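Local coordinates for protease 2A (Rhinovirus C, PDB 5X45), which is a zinc-containing cysteine protease of chymotrypsin-like fold that probably cleaves the viral polyprotein and host-cell proteins during infection, at residues Gly3-Phe8 with Cys59-Ser64; Asp13-Cys18 with Asp40-Pro45; His20-Thr25 with Asp36-Ser41; Ile118-Ala123 with Thr132-Tyr137. All blocks are in the same frame, centred on the assembly; numbering follows the deposited sequence.

Interaction 1: residues Gly3-Phe8 with Cys59-Ser64; sequences GPSDMF and CYYSRS
Y61 turns one face of its ring to S5, whose CA stands 4.0 Å from the ring centroid and only 10° off the ring normal, the geometry of a CH-pi contact over the centre of the ring. The phenol reaches this place because its CG is anti to the backbone N (chi1 175°), which sets the ring against the 3-8 backbone. R63 N lies over the opposite face but is shifted toward the rim, so the ring sits between its own chain and the N-terminal segment. M7 approaches differently. Its SD lies at the ring edge, close to the ring plane and 5.1 Å from the centroid, which makes this a Met-aromatic contact of the edge type. Residues 59-62 belong to a strand of the six-stranded antiparallel barrel in this chymotrypsin-like fold. Y60 packs on V71 and F131 of the barrel while its neighbour Y61 faces the N-terminal segment, which therefore lies on the outer side. Its own shape is set by a type I turn from G3 to D6, closed by D6 N to G3 O at 3.2 Å. Two further bonds tie the turn to the barrel, from Y68 OH to P4 O and from K110 NZ to G3 O. Y61 OH is hydrogen-bonded to D66. Beyond the ring edge, bends at chi2 and chi3 bring M7 CE across the aliphatic part of R63, 3.8 Å from R63 CD.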
# COMPACT_ATOMS: atom_id res chain seq x y z
N GLY A 3 6.96 -2.20 -14.47
CA GLY A 3 7.11 -1.38 -13.29
C GLY A 3 5.82 -0.92 -12.64
O GLY A 3 5.62 -1.15 -11.44
N PRO A 4 4.93 -0.27 -13.41
CA PRO A 4 3.66 0.21 -12.85
C PRO A 4 2.75 -0.90 -12.33
O PRO A 4 1.85 -0.63 -11.54
CB PRO A 4 3.01 0.92 -14.04
CG PRO A 4 4.16 1.34 -14.89
CD PRO A 4 5.16 0.24 -14.77
N SER A 5 2.98 -2.14 -12.76
CA SER A 5 2.12 -3.25 -12.38
C SER A 5 2.65 -4.00 -11.16
O SER A 5 1.97 -4.89 -10.62
CB SER A 5 1.98 -4.24 -13.54
OG SER A 5 1.12 -3.73 -14.54
N ASP A 6 3.85 -3.66 -10.71
CA ASP A 6 4.45 -4.35 -9.58
C ASP A 6 3.66 -4.08 -8.31
O ASP A 6 3.33 -2.93 -8.01
CB ASP A 6 5.93 -3.98 -9.42
CG ASP A 6 6.83 -4.56 -10.53
OD1 ASP A 6 6.41 -5.53 -11.21
OD2 ASP A 6 7.95 -4.05 -10.73
N MET A 7 3.30 -5.15 -7.60
CA MET A 7 2.53 -5.09 -6.36
C MET A 7 3.44 -4.92 -5.13
O MET A 7 3.24 -5.57 -4.11
CB MET A 7 1.69 -6.36 -6.18
CG MET A 7 0.95 -6.83 -7.42
SD MET A 7 -0.40 -5.74 -7.87
CE MET A 7 -1.74 -6.37 -6.85
N PHE A 8 4.47 -4.09 -5.26
CA PHE A 8 5.38 -3.83 -4.16
C PHE A 8 6.06 -2.50 -4.46
O PHE A 8 5.98 -2.01 -5.57
CB PHE A 8 6.43 -4.95 -3.99
CG PHE A 8 7.25 -5.21 -5.23
CD1 PHE A 8 8.38 -4.45 -5.51
CD2 PHE A 8 6.90 -6.22 -6.12
CE1 PHE A 8 9.14 -4.69 -6.66
CE2 PHE A 8 7.66 -6.48 -7.28
CZ PHE A 8 8.77 -5.71 -7.55
N CYS A 59 -3.04 8.64 -8.47
CA CYS A 59 -3.52 7.55 -9.29
C CYS A 59 -3.04 6.22 -8.74
O CYS A 59 -2.01 6.16 -8.07
CB CYS A 59 -3.06 7.72 -10.73
SG CYS A 59 -1.29 7.97 -10.85
N TYR A 60 -3.80 5.16 -8.99
CA TYR A 60 -3.39 3.87 -8.47
C TYR A 60 -3.61 2.74 -9.47
O TYR A 60 -4.47 2.81 -10.34
CB TYR A 60 -4.12 3.57 -7.15
CG TYR A 60 -5.56 3.15 -7.30
CD1 TYR A 60 -6.57 4.09 -7.44
CD2 TYR A 60 -5.92 1.79 -7.29
CE1 TYR A 60 -7.90 3.69 -7.57
CE2 TYR A 60 -7.23 1.40 -7.41
CZ TYR A 60 -8.22 2.35 -7.55
OH TYR A 60 -9.53 1.96 -7.67
N TYR A 61 -2.83 1.68 -9.31
CA TYR A 61 -2.97 0.49 -10.14
C TYR A 61 -4.03 -0.45 -9.58
O TYR A 61 -4.00 -0.80 -8.40
CB TYR A 61 -1.62 -0.22 -10.25
CG TYR A 61 -1.71 -1.52 -11.01
CD1 TYR A 61 -2.00 -1.53 -12.37
CD2 TYR A 61 -1.53 -2.73 -10.36
CE1 TYR A 61 -2.09 -2.73 -13.06
CE2 TYR A 61 -1.62 -3.93 -11.05
CZ TYR A 61 -1.90 -3.92 -12.40
OH TYR A 61 -1.99 -5.10 -13.09
N SER A 62 -4.98 -0.84 -10.42
CA SER A 62 -5.98 -1.85 -10.09
C SER A 62 -5.67 -3.14 -10.83
O SER A 62 -5.80 -3.17 -12.06
CB SER A 62 -7.39 -1.37 -10.46
OG SER A 62 -8.33 -2.43 -10.39
N ARG A 63 -5.29 -4.19 -10.11
CA ARG A 63 -4.91 -5.44 -10.78
C ARG A 63 -6.12 -6.09 -11.45
O ARG A 63 -6.02 -6.57 -12.57
CB ARG A 63 -4.25 -6.44 -9.83
CG ARG A 63 -3.60 -7.59 -10.60
CD ARG A 63 -2.95 -8.62 -9.71
NE ARG A 63 -3.93 -9.60 -9.24
CZ ARG A 63 -4.05 -10.84 -9.72
NH1 ARG A 63 -3.25 -11.25 -10.70
NH2 ARG A 63 -4.96 -11.66 -9.23
N SER A 64 -7.26 -6.07 -10.76
CA SER A 64 -8.48 -6.69 -11.25
C SER A 64 -8.98 -6.06 -12.55
O SER A 64 -9.56 -6.76 -13.38
CB SER A 64 -9.58 -6.60 -10.19
OG SER A 64 -9.83 -5.26 -9.81

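Interaction 2: residues Asp13-Cys18 with Asp40-Pro45; sequences DAIYKC and DSTNVP
Three backbone hydrogen bonds join 13-18 to 40-45 as antiparallel neighbours: I15 and D40 form a hydrogen-bonded pair, and A14 and S41 form the non-hydrogen-bonded pair beside it, their CA atoms 4.4 Å apart. The two strands are the middle pair of the four-stranded sheet that makes up the N-terminal part of this chymotrypsin-like protease. Within the I15-D40 pair the bonds are short and straight: I15 N reaches D40 O at 2.8 Å, nearly along the C=O axis, and D40 N reaches I15 O with an N-H...O angle of 170°. The third bond, T42 N to D13 O at 2.9 Å, is more bent at 148°, and its donor stands above the carbonyl plane, as the pairing runs out into the loop. Side chains of A14 and S41 share one face of the sheet, those of I15 and D40 the other. On the A14 side, S41 OG makes a weak bond to E27 O. I15 has CG1 beside its backbone N, and the extended branch crosses T42 at about a right angle, bringing CD1 to 3.9 Å from T42 CB. H10 of the neighbouring edge strand 9-10 touches both I15 and T42. D40 directs its carboxylate to Q38 and T25. T42 also shapes the loop that follows: with OG1 anti to its own backbone N, it accepts from V44 N at 3.3 Å, an ST turn.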
# COMPACT_ATOMS: atom_id res chain seq x y z
N ASP A 13 16.99 1.68 -1.32
CA ASP A 13 17.54 0.86 -0.25
C ASP A 13 16.56 -0.15 0.36
O ASP A 13 16.97 -1.02 1.13
CB ASP A 13 18.14 1.76 0.83
CG ASP A 13 17.20 2.88 1.26
OD1 ASP A 13 15.97 2.77 1.02
OD2 ASP A 13 17.69 3.87 1.84
N ALA A 14 15.28 -0.08 0.01
CA ALA A 14 14.29 -0.91 0.70
C ALA A 14 13.19 -1.42 -0.22
O ALA A 14 12.91 -0.85 -1.28
CB ALA A 14 13.68 -0.15 1.85
N ILE A 15 12.56 -2.51 0.21
CA ILE A 15 11.41 -3.09 -0.47
C ILE A 15 10.21 -3.15 0.49
O ILE A 15 10.33 -3.67 1.60
CB ILE A 15 11.69 -4.50 -0.97
CG1 ILE A 15 12.89 -4.50 -1.92
CG2 ILE A 15 10.46 -5.08 -1.64
CD1 ILE A 15 13.45 -5.89 -2.17
N TYR A 16 9.08 -2.63 0.05
CA TYR A 16 7.86 -2.56 0.86
C TYR A 16 6.81 -3.52 0.31
O TYR A 16 6.44 -3.43 -0.86
CB TYR A 16 7.31 -1.13 0.88
CG TYR A 16 8.24 -0.10 1.48
CD1 TYR A 16 9.41 0.30 0.82
CD2 TYR A 16 7.93 0.52 2.68
CE1 TYR A 16 10.26 1.26 1.37
CE2 TYR A 16 8.76 1.48 3.23
CZ TYR A 16 9.92 1.84 2.58
OH TYR A 16 10.72 2.79 3.16
N LYS A 17 6.33 -4.43 1.14
CA LYS A 17 5.32 -5.38 0.70
C LYS A 17 4.20 -5.46 1.72
O LYS A 17 4.38 -5.11 2.88
CB LYS A 17 5.94 -6.77 0.50
CG LYS A 17 7.19 -6.77 -0.36
CD LYS A 17 7.65 -8.17 -0.72
CE LYS A 17 7.31 -8.47 -2.18
NZ LYS A 17 7.66 -9.86 -2.59
N CYS A 18 3.06 -5.94 1.29
CA CYS A 18 1.98 -6.19 2.18
C CYS A 18 2.37 -7.42 2.93
O CYS A 18 2.79 -8.38 2.36
CB CYS A 18 0.71 -6.41 1.39
SG CYS A 18 -0.09 -4.90 0.89
N ASP A 40 11.77 -4.65 3.88
CA ASP A 40 13.05 -5.35 3.83
C ASP A 40 14.12 -4.44 3.25
O ASP A 40 13.85 -3.66 2.35
CB ASP A 40 12.95 -6.64 3.01
CG ASP A 40 12.11 -7.72 3.71
OD1 ASP A 40 11.24 -7.37 4.53
OD2 ASP A 40 12.33 -8.92 3.44
N SER A 41 15.33 -4.53 3.78
CA SER A 41 16.45 -3.84 3.18
C SER A 41 16.88 -4.58 1.91
O SER A 41 16.58 -5.76 1.75
CB SER A 41 17.62 -3.76 4.15
OG SER A 41 18.09 -5.06 4.42
N THR A 42 17.54 -3.88 1.00
CA THR A 42 18.03 -4.52 -0.20
C THR A 42 19.32 -3.91 -0.73
O THR A 42 19.54 -2.70 -0.68
CB THR A 42 16.95 -4.52 -1.31
OG1 THR A 42 17.44 -5.24 -2.45
CG2 THR A 42 16.59 -3.10 -1.73
N ASN A 43 20.17 -4.78 -1.25
CA ASN A 43 21.45 -4.41 -1.81
C ASN A 43 21.29 -3.85 -3.23
O ASN A 43 22.16 -3.11 -3.71
CB ASN A 43 22.40 -5.60 -1.80
CG ASN A 43 23.18 -5.68 -0.50
OD1 ASN A 43 23.30 -4.69 0.22
ND2 ASN A 43 23.70 -6.87 -0.18
N VAL A 44 20.22 -4.25 -3.91
CA VAL A 44 19.97 -3.77 -5.27
C VAL A 44 18.97 -2.60 -5.22
O VAL A 44 17.89 -2.70 -4.62
CB VAL A 44 19.48 -4.92 -6.22
CG1 VAL A 44 19.86 -6.27 -5.60
CG2 VAL A 44 17.98 -4.92 -6.43
N PRO A 45 19.40 -1.43 -5.73
CA PRO A 45 18.58 -0.21 -5.75
C PRO A 45 17.32 -0.31 -6.62
O PRO A 45 17.34 -0.92 -7.69
CB PRO A 45 19.54 0.84 -6.33
CG PRO A 45 20.91 0.32 -6.00
CD PRO A 45 20.79 -1.17 -6.13

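Interaction 3: residues His20-Thr25 with Asp36-Ser41; sequences HLTNPT and DLQVDS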
# COMPACT_ATOMS: atom_id res chain seq x y z
N HIS A 20 0.96 -9.93 4.49
CA HIS A 20 0.34 -11.21 4.28
C HIS A 20 0.75 -11.88 2.99
O HIS A 20 0.41 -13.01 2.75
CB HIS A 20 -1.13 -11.08 4.39
CG HIS A 20 -1.75 -10.46 3.21
ND1 HIS A 20 -1.81 -9.10 3.04
CD2 HIS A 20 -2.34 -11.01 2.13
CE1 HIS A 20 -2.40 -8.84 1.90
NE2 HIS A 20 -2.74 -9.97 1.33
N LEU A 21 1.52 -11.19 2.18
CA LEU A 21 1.95 -11.67 0.91
C LEU A 21 3.38 -12.10 0.95
O LEU A 21 3.95 -12.45 -0.04
CB LEU A 21 1.81 -10.56 -0.11
CG LEU A 21 0.67 -10.59 -1.10
CD1 LEU A 21 -0.43 -11.55 -0.73
CD2 LEU A 21 0.11 -9.21 -1.19
N THR A 22 3.98 -12.03 2.12
CA THR A 22 5.36 -12.37 2.26
C THR A 22 5.63 -12.98 3.60
O THR A 22 4.74 -13.39 4.29
CB THR A 22 6.24 -11.17 1.97
OG1 THR A 22 7.60 -11.56 1.97
CG2 THR A 22 6.03 -10.13 2.97
N ASN A 23 6.89 -13.08 3.96
CA ASN A 23 7.26 -13.63 5.25
C ASN A 23 8.50 -12.92 5.76
O ASN A 23 9.29 -12.40 4.98
CB ASN A 23 7.50 -15.14 5.15
CG ASN A 23 6.22 -15.93 5.01
OD1 ASN A 23 5.92 -16.46 3.94
ND2 ASN A 23 5.45 -16.04 6.10
N PRO A 24 8.64 -12.86 7.09
CA PRO A 24 9.83 -12.17 7.59
C PRO A 24 11.08 -12.93 7.21
O PRO A 24 11.11 -14.16 7.25
CB PRO A 24 9.62 -12.16 9.11
CG PRO A 24 8.14 -12.38 9.29
CD PRO A 24 7.74 -13.28 8.17
N THR A 25 12.13 -12.19 6.87
CA THR A 25 13.38 -12.77 6.42
C THR A 25 14.47 -12.09 7.23
O THR A 25 14.18 -11.33 8.14
CB THR A 25 13.62 -12.56 4.92
OG1 THR A 25 13.89 -11.17 4.66
CG2 THR A 25 12.40 -12.99 4.11
N ASP A 36 -0.39 -3.87 8.00
CA ASP A 36 -0.22 -4.94 7.01
C ASP A 36 1.01 -4.68 6.15
O ASP A 36 0.98 -4.79 4.91
CB ASP A 36 -1.48 -5.09 6.15
CG ASP A 36 -1.45 -6.33 5.27
OD1 ASP A 36 -0.72 -7.28 5.63
OD2 ASP A 36 -2.14 -6.35 4.22
N LEU A 37 2.12 -4.35 6.80
CA LEU A 37 3.30 -3.85 6.10
C LEU A 37 4.56 -4.55 6.54
O LEU A 37 4.82 -4.69 7.74
CB LEU A 37 3.46 -2.35 6.33
CG LEU A 37 4.63 -1.70 5.62
CD1 LEU A 37 4.41 -1.67 4.10
CD2 LEU A 37 4.86 -0.30 6.16
N GLN A 38 5.35 -4.97 5.57
CA GLN A 38 6.68 -5.50 5.85
C GLN A 38 7.70 -4.73 5.03
O GLN A 38 7.47 -4.48 3.85
CB GLN A 38 6.76 -6.99 5.53
CG GLN A 38 8.20 -7.51 5.58
CD GLN A 38 8.31 -9.02 5.55
OE1 GLN A 38 7.41 -9.74 5.98
NE2 GLN A 38 9.41 -9.51 4.99
N VAL A 39 8.79 -4.32 5.66
CA VAL A 39 9.83 -3.64 4.91
C VAL A 39 11.15 -4.39 5.03
O VAL A 39 11.59 -4.73 6.13
CB VAL A 39 10.04 -2.20 5.38
CG1 VAL A 39 11.01 -1.48 4.44
CG2 VAL A 39 8.72 -1.47 5.44
N ASP A 40 11.77 -4.65 3.88
CA ASP A 40 13.05 -5.35 3.83
C ASP A 40 14.12 -4.44 3.25
O ASP A 40 13.85 -3.66 2.35
CB ASP A 40 12.95 -6.64 3.01
CG ASP A 40 12.11 -7.72 3.71
OD1 ASP A 40 11.24 -7.37 4.53
OD2 ASP A 40 12.33 -8.92 3.44
N SER A 41 15.33 -4.53 3.78
CA SER A 41 16.45 -3.84 3.18
C SER A 41 16.88 -4.58 1.91
O SER A 41 16.58 -5.76 1.75
CB SER A 41 17.62 -3.76 4.15
OG SER A 41 18.09 -5.06 4.42
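Q38 and D36 of segment 36-41 and H20 of segment 20-25 bury the most surface, in two separate polar clusters. Q38 extends from strand 37-41 with CG anti to its backbone N, which places its amide beside the N23-P24 peptide. Its NE2 makes two good bonds, both with the partner in the plane of the amide: one to N23 O at 2.9 Å, approached from well above that carbonyl's plane, and one to D40 OD1 at 2.9 Å on the syn lone pair. The amide oxygen touches T22, Q38 OE1 lying 3.3 Å from T22 CG2. D40 OD2 has T25 OG1 at 3.0 Å, but E27 competes for that hydroxyl proton.

At the other end, D36 stands where the strand begins at a G1 bulge, and its backbone has left-handed helical torsions. H20 ND1 faces the carboxylate edge-on, the imidazole and carboxylate planes 25° apart. Its bonds to D36 are individually weak: 3.0 Å from ND1 to OD2 at a bent 132°, and 3.3 Å from ND1 to OD1 at a straighter 164°. H20 N adds another weak bond to OD1, which also accepts from Y87 OH, while Y86 stacks on the imidazole. This is consistent with the histidine-aspartate couple of a chymotrypsin-like catalytic triad: an ND1 proton directed at the carboxylate would fix the ring's orientation, and the negative charge would be expected to raise the basicity of H20 NE2.

Interaction 4: residues Ile118-Ala123 with Thr132-Tyr137; sequences IGMITA and TDLRPY
D133 OD1 is gripped by two N-H groups of R135: the backbone N at 3.0 Å, from above the carboxylate plane, closes an Asx turn, and NE takes its syn lone pair at 2.8 Å. R135 NH2 adds a salt bridge to D133 OD2 at 2.8 Å, so the guanidinium holds the carboxylate side-on, one nitrogen to each oxygen. Its bend at chi3 (-67°) lays one guanidinium face against I118, with I118 CB 4.0 Å from NE and offset toward the rim. The backbones form the antiparallel hairpin of strands 116-124 and 129-133, part of the six-stranded barrel. M120 and T132 bond in both directions, and L134 N extends the pairing to I118 O at 2.8 Å, nearly straight at 174°, with the donor above the carbonyl plane. On the M120 side, L134 CG covers G119 CA, while M120 CE meets L134 CD2 at 3.9 Å. T132 CG2 packs across T122. R135 NH1 also bonds the carbonyl of C55, a zinc ligand, and the I118 side chain is about 5 Å from the metal. R135, its charge probably offset by D133, thus sits in the second shell of the zinc site, bonded to the backbone of a ligand residue.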
# COMPACT_ATOMS: atom_id res chain seq x y z
N ILE A 118 3.11 6.87 -2.58
CA ILE A 118 2.77 7.22 -1.21
C ILE A 118 1.97 6.12 -0.51
O ILE A 118 1.74 6.20 0.69
CB ILE A 118 1.94 8.54 -1.14
CG1 ILE A 118 0.63 8.39 -1.91
CG2 ILE A 118 2.75 9.72 -1.65
CD1 ILE A 118 -0.26 9.60 -1.82
N GLY A 119 1.55 5.10 -1.25
CA GLY A 119 0.69 4.08 -0.68
C GLY A 119 0.56 2.78 -1.44
O GLY A 119 1.03 2.65 -2.57
N MET A 120 -0.07 1.80 -0.80
CA MET A 120 -0.34 0.50 -1.39
C MET A 120 -1.73 0.05 -0.99
O MET A 120 -2.14 0.22 0.17
CB MET A 120 0.66 -0.55 -0.91
CG MET A 120 1.95 -0.65 -1.70
SD MET A 120 2.93 -2.09 -1.15
CE MET A 120 3.09 -1.74 0.61
N ILE A 121 -2.48 -0.54 -1.92
CA ILE A 121 -3.78 -1.08 -1.57
C ILE A 121 -3.62 -2.14 -0.49
O ILE A 121 -2.77 -3.02 -0.60
CB ILE A 121 -4.49 -1.70 -2.77
CG1 ILE A 121 -4.77 -0.64 -3.83
CG2 ILE A 121 -5.76 -2.41 -2.30
CD1 ILE A 121 -5.49 -1.17 -5.03
N THR A 122 -4.43 -2.04 0.57
CA THR A 122 -4.34 -2.97 1.68
C THR A 122 -5.69 -3.62 1.97
O THR A 122 -5.76 -4.69 2.57
CB THR A 122 -3.84 -2.26 2.94
OG1 THR A 122 -3.53 -3.22 3.95
CG2 THR A 122 -4.87 -1.27 3.44
N ALA A 123 -6.75 -2.97 1.51
CA ALA A 123 -8.11 -3.42 1.68
C ALA A 123 -9.03 -2.54 0.84
O ALA A 123 -8.63 -1.46 0.41
CB ALA A 123 -8.52 -3.38 3.14
N THR A 132 -2.58 1.76 2.62
CA THR A 132 -1.68 2.14 3.70
C THR A 132 -0.79 3.27 3.19
O THR A 132 -0.21 3.18 2.12
CB THR A 132 -0.79 0.99 4.22
OG1 THR A 132 0.18 0.64 3.24
CG2 THR A 132 -1.61 -0.19 4.54
N ASP A 133 -0.73 4.33 3.97
CA ASP A 133 0.14 5.44 3.70
C ASP A 133 1.55 5.01 4.09
O ASP A 133 1.81 4.66 5.24
CB ASP A 133 -0.32 6.68 4.49
CG ASP A 133 0.41 7.96 4.10
OD1 ASP A 133 1.51 7.89 3.49
OD2 ASP A 133 -0.12 9.04 4.41
N LEU A 134 2.47 5.03 3.12
CA LEU A 134 3.83 4.55 3.34
C LEU A 134 4.71 5.61 3.98
O LEU A 134 5.77 5.30 4.53
CB LEU A 134 4.45 4.09 2.02
CG LEU A 134 3.74 2.92 1.36
CD1 LEU A 134 4.38 2.65 0.02
CD2 LEU A 134 3.74 1.69 2.25
N ARG A 135 4.30 6.87 3.87
CA ARG A 135 5.10 7.99 4.36
C ARG A 135 5.46 7.91 5.86
O ARG A 135 6.62 8.17 6.22
CB ARG A 135 4.41 9.31 4.03
CG ARG A 135 4.41 9.61 2.54
CD ARG A 135 3.52 10.78 2.18
NE ARG A 135 2.11 10.45 2.42
CZ ARG A 135 1.09 11.15 1.95
NH1 ARG A 135 1.30 12.22 1.19
NH2 ARG A 135 -0.16 10.77 2.22
N PRO A 136 4.50 7.55 6.73
CA PRO A 136 4.89 7.36 8.14
C PRO A 136 6.00 6.33 8.34
O PRO A 136 6.77 6.46 9.29
CB PRO A 136 3.60 6.85 8.79
CG PRO A 136 2.51 7.38 7.95
CD PRO A 136 3.04 7.39 6.54
N TYR A 137 6.09 5.33 7.47
CA TYR A 137 7.03 4.22 7.68
C TYR A 137 8.33 4.30 6.87
O TYR A 137 9.16 3.40 6.98
CB TYR A 137 6.33 2.90 7.37
CG TYR A 137 5.01 2.73 8.09
CD1 TYR A 137 3.84 3.23 7.54
CD2 TYR A 137 4.94 2.07 9.31
CE1 TYR A 137 2.62 3.10 8.20
CE2 TYR A 137 3.73 1.93 9.97
CZ TYR A 137 2.57 2.44 9.41
OH TYR A 137 1.36 2.30 10.05

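How the interactions relate
Interaction 4 is the buried member, centred about 4 Å from the chain's centre, whereas interactions 1 and 2 lie at the surface and interaction 3 is partly buried. Interactions 2 and 3 share D40, S41 and strand 37-41, using the strand in different ways: its backbone edge pairs in interaction 2, and its alternate side chains bond a loop in interaction 3. Interactions 1 and 4 both involve the barrel, the first packing the N-terminal loop on its outside, the other combining strand pairing with a salt bridge. Across the interface between sheet and barrel, L37 of interaction 3 packs on M120, L134 and Y137 of interaction 4, and D36 meets T122 through a weak bond.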